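Local coordinates for Sn-glycerol-3-phosphate ABC transporter substrate-binding protein UspB (PDB 4MFI) that captures glycerophosphocholine as the substrate-binding subunit of an ABC transporter, probably for uptake into Mycobacterium tuberculosis, at residues G47-A52 against A337-Q342; R152-F157 against G344-R349; P38-S43 against S68-D73. All blocks are in the same frame, centred on the assembly; numbering follows the deposited sequence.

Contact 1: residues G47-A52 against A337-Q342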
ATOM      1  N   GLY A  47      10.270  -7.540   1.058  1.00 16.24           N
ATOM      2  CA  GLY A  47      10.869  -7.740  -0.248  1.00 17.09           C
ATOM      3  C   GLY A  47      12.257  -8.347  -0.163  1.00 17.75           C
ATOM      4  O   GLY A  47      13.097  -8.096  -1.030  1.00 20.07           O
ATOM      5  N   GLN A  48      12.494  -9.137   0.886  1.00 17.34           N
ATOM      6  CA  GLN A  48      13.776  -9.819   1.112  1.00 18.79           C
ATOM      7  C   GLN A  48      14.941  -8.841   1.084  1.00 17.78           C
ATOM      8  O   GLN A  48      15.932  -9.052   0.373  1.00 18.82           O
ATOM      9  CB  GLN A  48      14.001 -10.919   0.078  1.00 24.12           C
ATOM     10  CG  GLN A  48      12.926 -11.983   0.063  1.00 31.32           C
ATOM     11  CD  GLN A  48      13.355 -13.197  -0.733  1.00 40.87           C
ATOM     12  OE1 GLN A  48      14.485 -13.667  -0.602  1.00 45.71           O
ATOM     13  NE2 GLN A  48      12.458 -13.704  -1.572  1.00 44.72           N
ATOM     14  N   SER A  49      14.821  -7.786   1.881  1.00 15.45           N
ATOM     15  CA  SER A  49      15.667  -6.608   1.736  1.00 13.83           C
ATOM     16  C   SER A  49      16.748  -6.457   2.791  1.00 13.67           C
ATOM     17  O   SER A  49      17.290  -5.367   2.946  1.00 14.50           O
ATOM     18  CB  SER A  49      14.797  -5.352   1.743  1.00 12.99           C
ATOM     19  OG  SER A  49      14.006  -5.292   2.922  1.00 13.30           O
ATOM     20  N   SER A  50      17.078  -7.530   3.507  1.00 13.83           N
ATOM     21  CA  SER A  50      18.070  -7.413   4.578  1.00 14.92           C
ATOM     22  C   SER A  50      19.424  -6.904   4.072  1.00 13.64           C
ATOM     23  O   SER A  50      20.056  -6.088   4.733  1.00 13.42           O
ATOM     24  CB  SER A  50      18.229  -8.721   5.358  1.00 17.28           C
ATOM     25  OG  SER A  50      18.844  -9.729   4.576  1.00 19.92           O
ATOM     26  N   ALA A  51      19.860  -7.367   2.902  1.00 14.36           N
ATOM     27  CA  ALA A  51      21.107  -6.867   2.318  1.00 15.66           C
ATOM     28  C   ALA A  51      21.048  -5.366   2.022  1.00 14.49           C
ATOM     29  O   ALA A  51      22.003  -4.633   2.293  1.00 15.45           O
ATOM     30  CB  ALA A  51      21.471  -7.649   1.059  1.00 16.38           C
ATOM     31  N   ALA A  52      19.931  -4.904   1.465  1.00 13.95           N
ATOM     32  CA  ALA A  52      19.773  -3.483   1.177  1.00 12.51           C
ATOM     33  C   ALA A  52      19.748  -2.675   2.469  1.00 11.77           C
ATOM     34  O   ALA A  52      20.306  -1.580   2.537  1.00 12.38           O
ATOM     35  CB  ALA A  52      18.517  -3.240   0.371  1.00 13.60           C
ATOM     36  N   ALA A 337      15.972   5.853  -3.446  1.00 10.45           N
ATOM     37  CA  ALA A 337      16.194   5.395  -4.814  1.00 10.81           C
ATOM     38  C   ALA A 337      16.899   4.044  -4.806  1.00 11.15           C
ATOM     39  O   ALA A 337      16.480   3.111  -5.497  1.00 11.68           O
ATOM     40  CB  ALA A 337      17.002   6.416  -5.602  1.00 11.33           C
ATOM     41  N   TYR A 338      17.963   3.938  -4.012  1.00 10.87           N
ATOM     42  CA  TYR A 338      18.681   2.675  -3.859  1.00 11.66           C
ATOM     43  C   TYR A 338      17.775   1.551  -3.354  1.00 10.55           C
ATOM     44  O   TYR A 338      17.760   0.449  -3.921  1.00 12.05           O
ATOM     45  CB  TYR A 338      19.887   2.842  -2.929  1.00 12.07           C
ATOM     46  CG  TYR A 338      20.527   1.531  -2.544  1.00 14.93           C
ATOM     47  CD1 TYR A 338      21.360   0.855  -3.427  1.00 16.99           C
ATOM     48  CD2 TYR A 338      20.281   0.958  -1.301  1.00 15.52           C
ATOM     49  CE1 TYR A 338      21.935  -0.353  -3.077  1.00 18.27           C
ATOM     50  CE2 TYR A 338      20.850  -0.242  -0.940  1.00 18.41           C
ATOM     51  CZ  TYR A 338      21.673  -0.896  -1.829  1.00 19.46           C
ATOM     52  OH  TYR A 338      22.236  -2.096  -1.466  1.00 22.82           O
ATOM     53  N   PHE A 339      17.018   1.829  -2.294  1.00 10.63           N
ATOM     54  CA  PHE A 339      16.118   0.834  -1.729  1.00 10.61           C
ATOM     55  C   PHE A 339      15.115   0.354  -2.780  1.00  9.64           C
ATOM     56  O   PHE A 339      14.862  -0.851  -2.908  1.00 10.31           O
ATOM     57  CB  PHE A 339      15.390   1.411  -0.512  1.00  9.56           C
ATOM     58  CG  PHE A 339      14.636   0.387   0.290  1.00  9.64           C
ATOM     59  CD1 PHE A 339      15.312  -0.503   1.118  1.00 11.64           C
ATOM     60  CD2 PHE A 339      13.250   0.338   0.250  1.00 11.09           C
ATOM     61  CE1 PHE A 339      14.620  -1.440   1.872  1.00 12.37           C
ATOM     62  CE2 PHE A 339      12.550  -0.600   1.001  1.00 11.74           C
ATOM     63  CZ  PHE A 339      13.242  -1.491   1.812  1.00 12.84           C
ATOM     64  N   SER A 340      14.566   1.300  -3.537  1.00 11.23           N
ATOM     65  CA  SER A 340      13.625   0.994  -4.615  1.00 11.53           C
ATOM     66  C   SER A 340      14.245   0.086  -5.677  1.00 12.19           C
ATOM     67  O   SER A 340      13.635  -0.897  -6.097  1.00 13.00           O
ATOM     68  CB  SER A 340      13.129   2.292  -5.265  1.00 12.49           C
ATOM     69  OG  SER A 340      12.301   2.018  -6.382  1.00 13.21           O
ATOM     70  N   GLN A 341      15.457   0.417  -6.111  1.00 12.27           N
ATOM     71  CA  GLN A 341      16.140  -0.380  -7.128  1.00 13.87           C
ATOM     72  C   GLN A 341      16.411  -1.807  -6.660  1.00 13.81           C
ATOM     73  O   GLN A 341      16.391  -2.745  -7.457  1.00 16.72           O
ATOM     74  CB  GLN A 341      17.456   0.291  -7.524  1.00 15.40           C
ATOM     75  CG  GLN A 341      17.264   1.617  -8.232  1.00 18.10           C
ATOM     76  CD  GLN A 341      18.472   2.525  -8.124  1.00 21.63           C
ATOM     77  OE1 GLN A 341      19.582   2.081  -7.813  1.00 26.02           O
ATOM     78  NE2 GLN A 341      18.260   3.812  -8.378  1.00 20.28           N
ATOM     79  N   GLN A 342      16.647  -1.965  -5.363  1.00 13.29           N
ATOM     80  CA  GLN A 342      16.985  -3.269  -4.807  1.00 13.73           C
ATOM     81  C   GLN A 342      15.772  -4.140  -4.489  1.00 13.63           C
ATOM     82  O   GLN A 342      15.886  -5.368  -4.469  1.00 16.51           O
ATOM     83  CB  GLN A 342      17.835  -3.100  -3.544  1.00 14.60           C
ATOM     84  CG  GLN A 342      19.209  -2.512  -3.800  1.00 15.82           C
ATOM     85  CD  GLN A 342      20.018  -3.359  -4.757  1.00 17.85           C
ATOM     86  OE1 GLN A 342      20.152  -4.568  -4.568  1.00 21.08           O
ATOM     87  NE2 GLN A 342      20.554  -2.732  -5.796  1.00 20.26           N
TER
HETATM   88  O   HOH W   1      15.861  -6.974  -1.893  1.00 24.77           O
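Gln342 O, near the end of its helix, and Gln48 O are bridged by one water, 3.0 Å from Gln342 O. That water lies 3.1 Å from Gln48 O, and because it has more acceptors near it than protons to give, its hydrogens are probably shared. Both glutamines use main-chain oxygens here, and the amide of Gln48 extends away from the interface.

The apolar centre is Ala52. Its small CB lets the first turn of helix 50-63 come close, meeting Gln342 CB at 4.0 Å and Tyr338 CE2 at the same distance. The phenol ring is turned so that Ala52 O lies in its plane, at the edge, 3.8 Å from CE2. Gln342 CG, one helical turn on, sits 3.5 Å above one face of the Tyr338 ring, offset toward the rim; Arg59 adds a cation-pi contact.

Phe339, with CG anti to the backbone N (chi1 -169°), has its ring beside Ser49, approached obliquely, with CE1 3.9 Å from Ser49 CB. Serine suits this buried N-cap position by being small, although its OG makes no capping bond and is satisfied by Pro46 O.

The contact thus joins the N-terminal turn of helix 50-63 to the last turns of helix 333-343. Leu56 extends the seam along the former helix, and Phe339 also meets Tyr150 on strand 144-160.

Contact 2: residues R152-F157 against G344-R349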
ATOM      1  N   ARG A 152       6.976   1.262   0.259  1.00  5.89           N
ATOM      2  CA  ARG A 152       5.650   1.653  -0.210  1.00  5.64           C
ATOM      3  C   ARG A 152       5.342   1.112  -1.600  1.00  5.75           C
ATOM      4  O   ARG A 152       6.232   0.967  -2.433  1.00  6.71           O
ATOM      5  CB  ARG A 152       5.506   3.183  -0.188  1.00  6.44           C
ATOM      6  CG  ARG A 152       5.910   3.840   1.156  1.00  6.67           C
ATOM      7  CD  ARG A 152       5.188   3.240   2.389  1.00  7.12           C
ATOM      8  NE  ARG A 152       3.771   3.120   2.088  1.00  7.53           N
ATOM      9  CZ  ARG A 152       2.872   4.088   2.239  1.00  6.46           C
ATOM     10  NH1 ARG A 152       3.194   5.239   2.830  1.00  6.37           N
ATOM     11  NH2 ARG A 152       1.632   3.878   1.830  1.00  9.01           N
ATOM     12  N   SER A 153       4.064   0.826  -1.831  1.00  5.94           N
ATOM     13  CA  SER A 153       3.586   0.248  -3.078  1.00  5.25           C
ATOM     14  C   SER A 153       2.267   0.908  -3.442  1.00  6.29           C
ATOM     15  O   SER A 153       1.692   1.647  -2.638  1.00  7.63           O
ATOM     16  CB  SER A 153       3.324  -1.233  -2.862  1.00  8.11           C
ATOM     17  OG  SER A 153       2.362  -1.379  -1.830  1.00 12.90           O
ATOM     18  N   THR A 154       1.790   0.646  -4.656  1.00  6.16           N
ATOM     19  CA  THR A 154       0.425   0.992  -5.046  1.00  5.43           C
ATOM     20  C   THR A 154      -0.118  -0.137  -5.908  1.00  6.06           C
ATOM     21  O   THR A 154       0.641  -0.993  -6.371  1.00  6.64           O
ATOM     22  CB  THR A 154       0.341   2.281  -5.902  1.00  6.58           C
ATOM     23  OG1 THR A 154       0.813   2.002  -7.224  1.00  8.06           O
ATOM     24  CG2 THR A 154       1.125   3.430  -5.290  1.00  7.42           C
ATOM     25  N   PRO A 155      -1.433  -0.145  -6.143  1.00  5.56           N
ATOM     26  CA  PRO A 155      -1.922  -1.041  -7.192  1.00  5.65           C
ATOM     27  C   PRO A 155      -1.469  -0.567  -8.577  1.00  5.26           C
ATOM     28  O   PRO A 155      -1.129   0.607  -8.778  1.00  5.81           O
ATOM     29  CB  PRO A 155      -3.444  -0.926  -7.058  1.00  6.26           C
ATOM     30  CG  PRO A 155      -3.659  -0.519  -5.625  1.00  5.77           C
ATOM     31  CD  PRO A 155      -2.539   0.447  -5.372  1.00  5.48           C
ATOM     32  N   LEU A 156      -1.471  -1.497  -9.523  1.00  5.76           N
ATOM     33  CA  LEU A 156      -1.063  -1.240 -10.895  1.00  5.95           C
ATOM     34  C   LEU A 156      -1.957  -2.088 -11.795  1.00  4.68           C
ATOM     35  O   LEU A 156      -2.363  -3.182 -11.404  1.00  6.26           O
ATOM     36  CB  LEU A 156       0.397  -1.649 -11.066  1.00  8.30           C
ATOM     37  CG  LEU A 156       1.149  -1.096 -12.269  1.00  8.80           C
ATOM     38  CD1 LEU A 156       1.163   0.422 -12.234  1.00 10.52           C
ATOM     39  CD2 LEU A 156       2.573  -1.654 -12.284  1.00 10.88           C
ATOM     40  N   PHE A 157      -2.279  -1.583 -12.985  1.00  4.48           N
ATOM     41  CA  PHE A 157      -3.119  -2.315 -13.933  1.00  4.75           C
ATOM     42  C   PHE A 157      -2.220  -3.035 -14.937  1.00  4.83           C
ATOM     43  O   PHE A 157      -1.555  -2.404 -15.752  1.00  7.28           O
ATOM     44  CB  PHE A 157      -4.085  -1.350 -14.641  1.00  5.35           C
ATOM     45  CG  PHE A 157      -5.156  -2.033 -15.450  1.00  5.01           C
ATOM     46  CD1 PHE A 157      -4.882  -2.535 -16.721  1.00  5.83           C
ATOM     47  CD2 PHE A 157      -6.450  -2.151 -14.952  1.00  7.59           C
ATOM     48  CE1 PHE A 157      -5.882  -3.175 -17.472  1.00  7.84           C
ATOM     49  CE2 PHE A 157      -7.454  -2.771 -15.697  1.00  7.45           C
ATOM     50  CZ  PHE A 157      -7.169  -3.289 -16.956  1.00  8.53           C
ATOM     51  N   GLY A 344      12.036  -3.196  -5.351  1.00  9.78           N
ATOM     52  CA  GLY A 344      10.803  -3.045  -6.101  1.00  9.46           C
ATOM     53  C   GLY A 344       9.779  -2.150  -5.430  1.00 10.52           C
ATOM     54  O   GLY A 344       8.738  -1.848  -6.022  1.00 11.77           O
ATOM     55  N   TYR A 345      10.058  -1.727  -4.196  1.00  9.11           N
ATOM     56  CA  TYR A 345       9.244  -0.693  -3.564  1.00  7.27           C
ATOM     57  C   TYR A 345       9.496   0.632  -4.275  1.00  7.19           C
ATOM     58  O   TYR A 345      10.451   0.757  -5.043  1.00 11.43           O
ATOM     59  CB  TYR A 345       9.514  -0.604  -2.054  1.00  8.32           C
ATOM     60  CG  TYR A 345       8.989  -1.817  -1.337  1.00  8.77           C
ATOM     61  CD1 TYR A 345       7.621  -2.017  -1.192  1.00 11.93           C
ATOM     62  CD2 TYR A 345       9.850  -2.785  -0.837  1.00 10.38           C
ATOM     63  CE1 TYR A 345       7.126  -3.143  -0.563  1.00 13.97           C
ATOM     64  CE2 TYR A 345       9.361  -3.912  -0.203  1.00 12.01           C
ATOM     65  CZ  TYR A 345       8.002  -4.088  -0.072  1.00 13.86           C
ATOM     66  OH  TYR A 345       7.511  -5.210   0.555  1.00 18.54           O
ATOM     67  N   LEU A 346       8.633   1.611  -4.040  1.00  7.24           N
ATOM     68  CA  LEU A 346       8.678   2.864  -4.785  1.00  7.77           C
ATOM     69  C   LEU A 346       9.485   3.925  -4.036  1.00  7.78           C
ATOM     70  O   LEU A 346       9.426   3.997  -2.810  1.00 10.45           O
ATOM     71  CB  LEU A 346       7.249   3.356  -5.036  1.00  9.42           C
ATOM     72  CG  LEU A 346       6.357   2.340  -5.757  1.00  8.99           C
ATOM     73  CD1 LEU A 346       4.930   2.847  -5.902  1.00 11.72           C
ATOM     74  CD2 LEU A 346       6.949   1.986  -7.113  1.00 12.50           C
ATOM     75  N   PRO A 347      10.243   4.760  -4.767  1.00  7.58           N
ATOM     76  CA  PRO A 347      10.976   5.841  -4.093  1.00  7.92           C
ATOM     77  C   PRO A 347      10.007   6.772  -3.368  1.00  7.20           C
ATOM     78  O   PRO A 347       8.977   7.146  -3.941  1.00  9.08           O
ATOM     79  CB  PRO A 347      11.675   6.576  -5.250  1.00  9.84           C
ATOM     80  CG  PRO A 347      11.701   5.587  -6.384  1.00 10.86           C
ATOM     81  CD  PRO A 347      10.465   4.754  -6.221  1.00  9.05           C
ATOM     82  N   VAL A 348      10.325   7.141  -2.127  1.00  7.24           N
ATOM     83  CA  VAL A 348       9.379   7.905  -1.317  1.00  6.42           C
ATOM     84  C   VAL A 348       9.625   9.413  -1.370  1.00  6.76           C
ATOM     85  O   VAL A 348       8.884  10.183  -0.753  1.00  7.98           O
ATOM     86  CB  VAL A 348       9.361   7.418   0.151  1.00  6.35           C
ATOM     87  CG1 VAL A 348       9.143   5.904   0.207  1.00  6.79           C
ATOM     88  CG2 VAL A 348      10.653   7.798   0.880  1.00  8.09           C
ATOM     89  N   ARG A 349      10.656   9.824  -2.112  1.00  7.18           N
ATOM     90  CA  ARG A 349      11.014  11.233  -2.242  1.00  8.57           C
ATOM     91  C   ARG A 349      10.766  11.715  -3.655  1.00  9.16           C
ATOM     92  O   ARG A 349      11.136  11.030  -4.618  1.00  9.10           O
ATOM     93  CB  ARG A 349      12.496  11.450  -1.901  1.00  9.69           C
ATOM     94  CG  ARG A 349      12.863  11.119  -0.457  1.00  9.14           C
ATOM     95  CD  ARG A 349      12.313  12.156   0.513  1.00 10.39           C
ATOM     96  NE  ARG A 349      13.046  13.404   0.367  1.00 13.41           N
ATOM     97  CZ  ARG A 349      13.975  13.834   1.214  1.00 15.06           C
ATOM     98  NH1 ARG A 349      14.281  13.127   2.299  1.00 16.82           N
ATOM     99  NH2 ARG A 349      14.598  14.973   0.972  1.00 15.84           N
TER
HETATM  100  O   HOH W   2       9.215   2.465  -0.723  1.00  9.05           O
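Arg152 and Tyr345 meet edge-on: Arg152 O lies in the plane of the tyrosine ring, 3.5 Å from Tyr345 CD1. The first torsion of Tyr345 (chi1 -70°) sets CG anti to the carbonyl carbon and beside the backbone N, on the side where Arg152 lies. The same Arg152 oxygen accepts the hydrogen bond from Leu346 N, 3.0 Å long and in the carbonyl plane, with an N-H...O angle of 161°. A water completes the backbone link, taking a bond from Arg152 N and giving one to Leu346 O at 2.6 Å. Both main-chain polar groups of Arg152 are thereby tied to Leu346, one directly and one through water.

On the apolar side the pairs cross at about a right angle. Leu346 CD1 meets Thr154 CG2 at 3.9 Å, so the branched threonine offers its methyl to the leucine and turns its hydroxyl to Pro155 O, the donor standing above that carbonyl's plane. Further along the loop, Val348 CG1 rests on Arg152 CG at 4.0 Å. Here the arginine contributes only hydrocarbon: its chain bends at chi2 and chi3, and the guanidinium leaves the interface to reach Gly305 O through NE and Asp138 through NH2. A long residue with an apolar stem and a terminal charge suits this place. Gly344, with its positive phi, ends the preceding helix and lets the chain turn into this loop; at its backbone angles a CB would be jammed against the carbonyl O of the residue before.

The loop after helix 333-343 is therefore laid across the broken strand 144-160, the touching parts running 106° apart. Helix 366-374 adds Ala371 against Leu346 and Gln374 against Thr154, while Thr154 is backbone-bonded to Thr273, just beyond strand 268-272.

Contact 3: residues P38-S43 against S68-D73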
ATOM      1  N   PRO A  38      23.225   0.845  20.947  1.00 21.31           N
ATOM      2  CA  PRO A  38      22.954   1.090  19.525  1.00 19.73           C
ATOM      3  C   PRO A  38      21.482   1.359  19.249  1.00 17.75           C
ATOM      4  O   PRO A  38      20.611   0.943  20.023  1.00 19.00           O
ATOM      5  CB  PRO A  38      23.366  -0.225  18.858  1.00 21.24           C
ATOM      6  CG  PRO A  38      24.358  -0.831  19.793  1.00 24.12           C
ATOM      7  CD  PRO A  38      23.889  -0.452  21.169  1.00 23.47           C
ATOM      8  N   ILE A  39      21.218   2.062  18.153  1.00 14.44           N
ATOM      9  CA  ILE A  39      19.864   2.233  17.647  1.00 12.50           C
ATOM     10  C   ILE A  39      19.322   0.873  17.202  1.00 12.83           C
ATOM     11  O   ILE A  39      19.890   0.242  16.306  1.00 13.92           O
ATOM     12  CB  ILE A  39      19.848   3.212  16.458  1.00 12.47           C
ATOM     13  CG1 ILE A  39      20.324   4.598  16.911  1.00 12.95           C
ATOM     14  CG2 ILE A  39      18.456   3.293  15.833  1.00 14.43           C
ATOM     15  CD1 ILE A  39      20.620   5.563  15.770  1.00 13.96           C
ATOM     16  N   ASP A  40      18.239   0.418  17.831  1.00 11.81           N
ATOM     17  CA  ASP A  40      17.643  -0.873  17.493  1.00 11.82           C
ATOM     18  C   ASP A  40      16.560  -0.683  16.435  1.00  9.90           C
ATOM     19  O   ASP A  40      15.539  -0.036  16.687  1.00 10.67           O
ATOM     20  CB  ASP A  40      17.074  -1.554  18.748  1.00 13.05           C
ATOM     21  CG  ASP A  40      18.164  -2.030  19.710  1.00 16.50           C
ATOM     22  OD1 ASP A  40      19.171  -2.606  19.240  1.00 18.73           O
ATOM     23  OD2 ASP A  40      18.025  -1.819  20.939  1.00 19.61           O
ATOM     24  N   PHE A  41      16.809  -1.221  15.244  1.00 10.19           N
ATOM     25  CA  PHE A  41      15.911  -1.086  14.100  1.00  9.20           C
ATOM     26  C   PHE A  41      15.222  -2.428  13.869  1.00 10.45           C
ATOM     27  O   PHE A  41      15.855  -3.400  13.447  1.00 11.51           O
ATOM     28  CB  PHE A  41      16.712  -0.645  12.866  1.00 11.03           C
ATOM     29  CG  PHE A  41      15.922  -0.613  11.584  1.00 10.75           C
ATOM     30  CD1 PHE A  41      14.541  -0.440  11.589  1.00 11.23           C
ATOM     31  CD2 PHE A  41      16.570  -0.766  10.366  1.00 11.21           C
ATOM     32  CE1 PHE A  41      13.821  -0.424  10.401  1.00 12.68           C
ATOM     33  CE2 PHE A  41      15.859  -0.744   9.171  1.00 11.61           C
ATOM     34  CZ  PHE A  41      14.483  -0.570   9.190  1.00 12.97           C
ATOM     35  N   TRP A  42      13.927  -2.474  14.170  1.00 10.54           N
ATOM     36  CA  TRP A  42      13.130  -3.685  14.004  1.00 10.03           C
ATOM     37  C   TRP A  42      12.451  -3.706  12.646  1.00  9.79           C
ATOM     38  O   TRP A  42      11.566  -2.891  12.366  1.00 10.19           O
ATOM     39  CB  TRP A  42      12.063  -3.782  15.093  1.00 10.41           C
ATOM     40  CG  TRP A  42      12.593  -4.126  16.451  1.00  9.90           C
ATOM     41  CD1 TRP A  42      13.892  -4.061  16.878  1.00 12.04           C
ATOM     42  CD2 TRP A  42      11.829  -4.599  17.565  1.00 11.75           C
ATOM     43  NE1 TRP A  42      13.978  -4.462  18.191  1.00 13.26           N
ATOM     44  CE2 TRP A  42      12.725  -4.797  18.636  1.00 13.22           C
ATOM     45  CE3 TRP A  42      10.472  -4.872  17.762  1.00 13.46           C
ATOM     46  CZ2 TRP A  42      12.304  -5.250  19.888  1.00 15.47           C
ATOM     47  CZ3 TRP A  42      10.057  -5.324  19.005  1.00 14.89           C
ATOM     48  CH2 TRP A  42      10.970  -5.510  20.049  1.00 15.44           C
ATOM     49  N   SER A  43      12.867  -4.646  11.805  1.00  9.23           N
ATOM     50  CA  SER A  43      12.336  -4.767  10.454  1.00  9.70           C
ATOM     51  C   SER A  43      11.962  -6.212  10.130  1.00 11.44           C
ATOM     52  O   SER A  43      12.518  -7.153  10.703  1.00 13.76           O
ATOM     53  CB  SER A  43      13.376  -4.272   9.446  1.00 10.83           C
ATOM     54  OG  SER A  43      12.907  -4.415   8.116  1.00 12.08           O
ATOM     55  N   SER A  68      25.678   3.834  16.057  1.00 19.62           N
ATOM     56  CA  SER A  68      25.625   2.530  15.413  1.00 21.22           C
ATOM     57  C   SER A  68      24.198   1.996  15.444  1.00 18.55           C
ATOM     58  O   SER A  68      23.411   2.338  16.332  1.00 18.92           O
ATOM     59  CB  SER A  68      26.580   1.546  16.082  1.00 27.88           C
ATOM     60  OG  SER A  68      26.221   1.340  17.433  1.00 32.20           O
ATOM     61  N   VAL A  69      23.873   1.170  14.460  1.00 16.08           N
ATOM     62  CA  VAL A  69      22.532   0.619  14.323  1.00 15.29           C
ATOM     63  C   VAL A  69      22.588  -0.900  14.333  1.00 16.57           C
ATOM     64  O   VAL A  69      23.448  -1.508  13.692  1.00 19.39           O
ATOM     65  CB  VAL A  69      21.872   1.085  13.005  1.00 14.82           C
ATOM     66  CG1 VAL A  69      20.450   0.551  12.905  1.00 15.58           C
ATOM     67  CG2 VAL A  69      21.880   2.604  12.908  1.00 16.34           C
ATOM     68  N   LYS A  70      21.674  -1.507  15.079  1.00 14.50           N
ATOM     69  CA  LYS A  70      21.527  -2.951  15.097  1.00 16.24           C
ATOM     70  C   LYS A  70      20.263  -3.308  14.317  1.00 15.60           C
ATOM     71  O   LYS A  70      19.165  -2.856  14.661  1.00 15.07           O
ATOM     72  CB  LYS A  70      21.435  -3.438  16.545  1.00 20.07           C
ATOM     73  CG  LYS A  70      21.188  -4.923  16.716  1.00 25.56           C
ATOM     74  CD  LYS A  70      22.204  -5.778  15.984  1.00 30.68           C
ATOM     75  CE  LYS A  70      21.916  -7.259  16.214  1.00 33.53           C
ATOM     76  NZ  LYS A  70      22.829  -8.150  15.437  1.00 35.62           N
ATOM     77  N   LEU A  71      20.428  -4.088  13.253  1.00 13.32           N
ATOM     78  CA  LEU A  71      19.297  -4.564  12.466  1.00 13.90           C
ATOM     79  C   LEU A  71      18.750  -5.830  13.106  1.00 14.54           C
ATOM     80  O   LEU A  71      19.446  -6.842  13.203  1.00 17.01           O
ATOM     81  CB  LEU A  71      19.720  -4.838  11.022  1.00 14.33           C
ATOM     82  CG  LEU A  71      18.615  -5.292  10.061  1.00 14.19           C
ATOM     83  CD1 LEU A  71      17.557  -4.211   9.912  1.00 14.99           C
ATOM     84  CD2 LEU A  71      19.196  -5.659   8.699  1.00 14.97           C
ATOM     85  N   ILE A  72      17.505  -5.758  13.563  1.00 14.41           N
ATOM     86  CA  ILE A  72      16.865  -6.867  14.244  1.00 16.45           C
ATOM     87  C   ILE A  72      15.830  -7.492  13.319  1.00 16.02           C
ATOM     88  O   ILE A  72      14.979  -6.783  12.789  1.00 15.94           O
ATOM     89  CB  ILE A  72      16.136  -6.373  15.509  1.00 18.48           C
ATOM     90  CG1 ILE A  72      17.104  -5.656  16.451  1.00 22.08           C
ATOM     91  CG2 ILE A  72      15.443  -7.526  16.218  1.00 18.37           C
ATOM     92  CD1 ILE A  72      18.179  -6.551  16.984  1.00 25.83           C
ATOM     93  N   ASP A  73      15.909  -8.807  13.113  1.00 18.58           N
ATOM     94  CA  ASP A  73      14.850  -9.527  12.403  1.00 20.12           C
ATOM     95  C   ASP A  73      13.659  -9.660  13.347  1.00 18.99           C
ATOM     96  O   ASP A  73      13.629 -10.538  14.217  1.00 20.63           O
ATOM     97  CB  ASP A  73      15.327 -10.906  11.937  1.00 25.35           C
ATOM     98  CG  ASP A  73      14.355 -11.570  10.961  1.00 30.51           C
ATOM     99  OD1 ASP A  73      13.178 -11.147  10.889  1.00 30.45           O
ATOM    100  OD2 ASP A  73      14.770 -12.523  10.264  1.00 34.99           O
TER
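Phe41 and Leu71 lie side by side, pointing the same way, on the tightly packed face of two parallel strands. Leu71 CD1 comes to 3.6 Å from Phe41 CD2, obliquely to the ring, and Val69 CG1 meets Phe41 CB at 3.9 Å. Branched and aromatic residues suit this face because helix 50-63 packs Ile57 and Phe60 against it, and Phe326 of helix 317-330 also meets Phe41 and Val69. Ser43 is small enough to set CB over one face of the Phe41 ring, toward its rim, within the same strand, while its OG is held by Glu53.

On the reverse face, Ile72 lies beside Trp42: its CB is 3.5 Å from Trp42 CD1, and CG2 stands over the five-membered ring in a CH-pi contact. The indole also has Lys84 as a cation-pi partner.

The solvent side is carried by Pro38, Ser68, Lys70 and, partly, Asp40. Asp40 OD1 meets aliphatic carbons of Lys70, CB nearest at 3.6 Å. Lys70 bends at chi2, which turns CD aside; the rest of the chain runs on extended and its amine leads away from the pair. The charge of Asp40 is met instead by Lys33 at OD2.

Five backbone bonds in the pattern of parallel pairing join the strands, from Lys70 N to Ile39 O at 2.8 Å to the longest, Ser43 N to Ile72 O, at 3.2 Å; helix 50-63 links the two strands as a beta-alpha-beta unit. The chemistry implies a division of labour: the backbone bonds set the register, the face of Ile39, Val69, Phe41 and Leu71 packs hydrocarbon on the helices, and the other face mixes the indole pair with charged Asp40 and Lys70.

Contacts 1 and 2 are near neighbours, their centres 13 Å apart, and are joined by a probable hydrogen bond from Ser340 to Tyr345 and by packing of Phe339 on Tyr345. Contact 3 lies about 16 Å from contact 1 by centres and shares helix 50-63 with it, as that helix connects strands 39-43 and 69-73. Contacts 2 and 3, with centres 24 Å and nearest atoms about 9 Å apart, do not touch but reach the same mixed sheet. Along the chain, contact 3 closes before contact 2 opens, whereas contact 1 interleaves with both. Early and late chain segments are thus woven together, consistent with the periplasmic-binding-protein fold, whose lobes are built from non-contiguous segments and enclose the ligand.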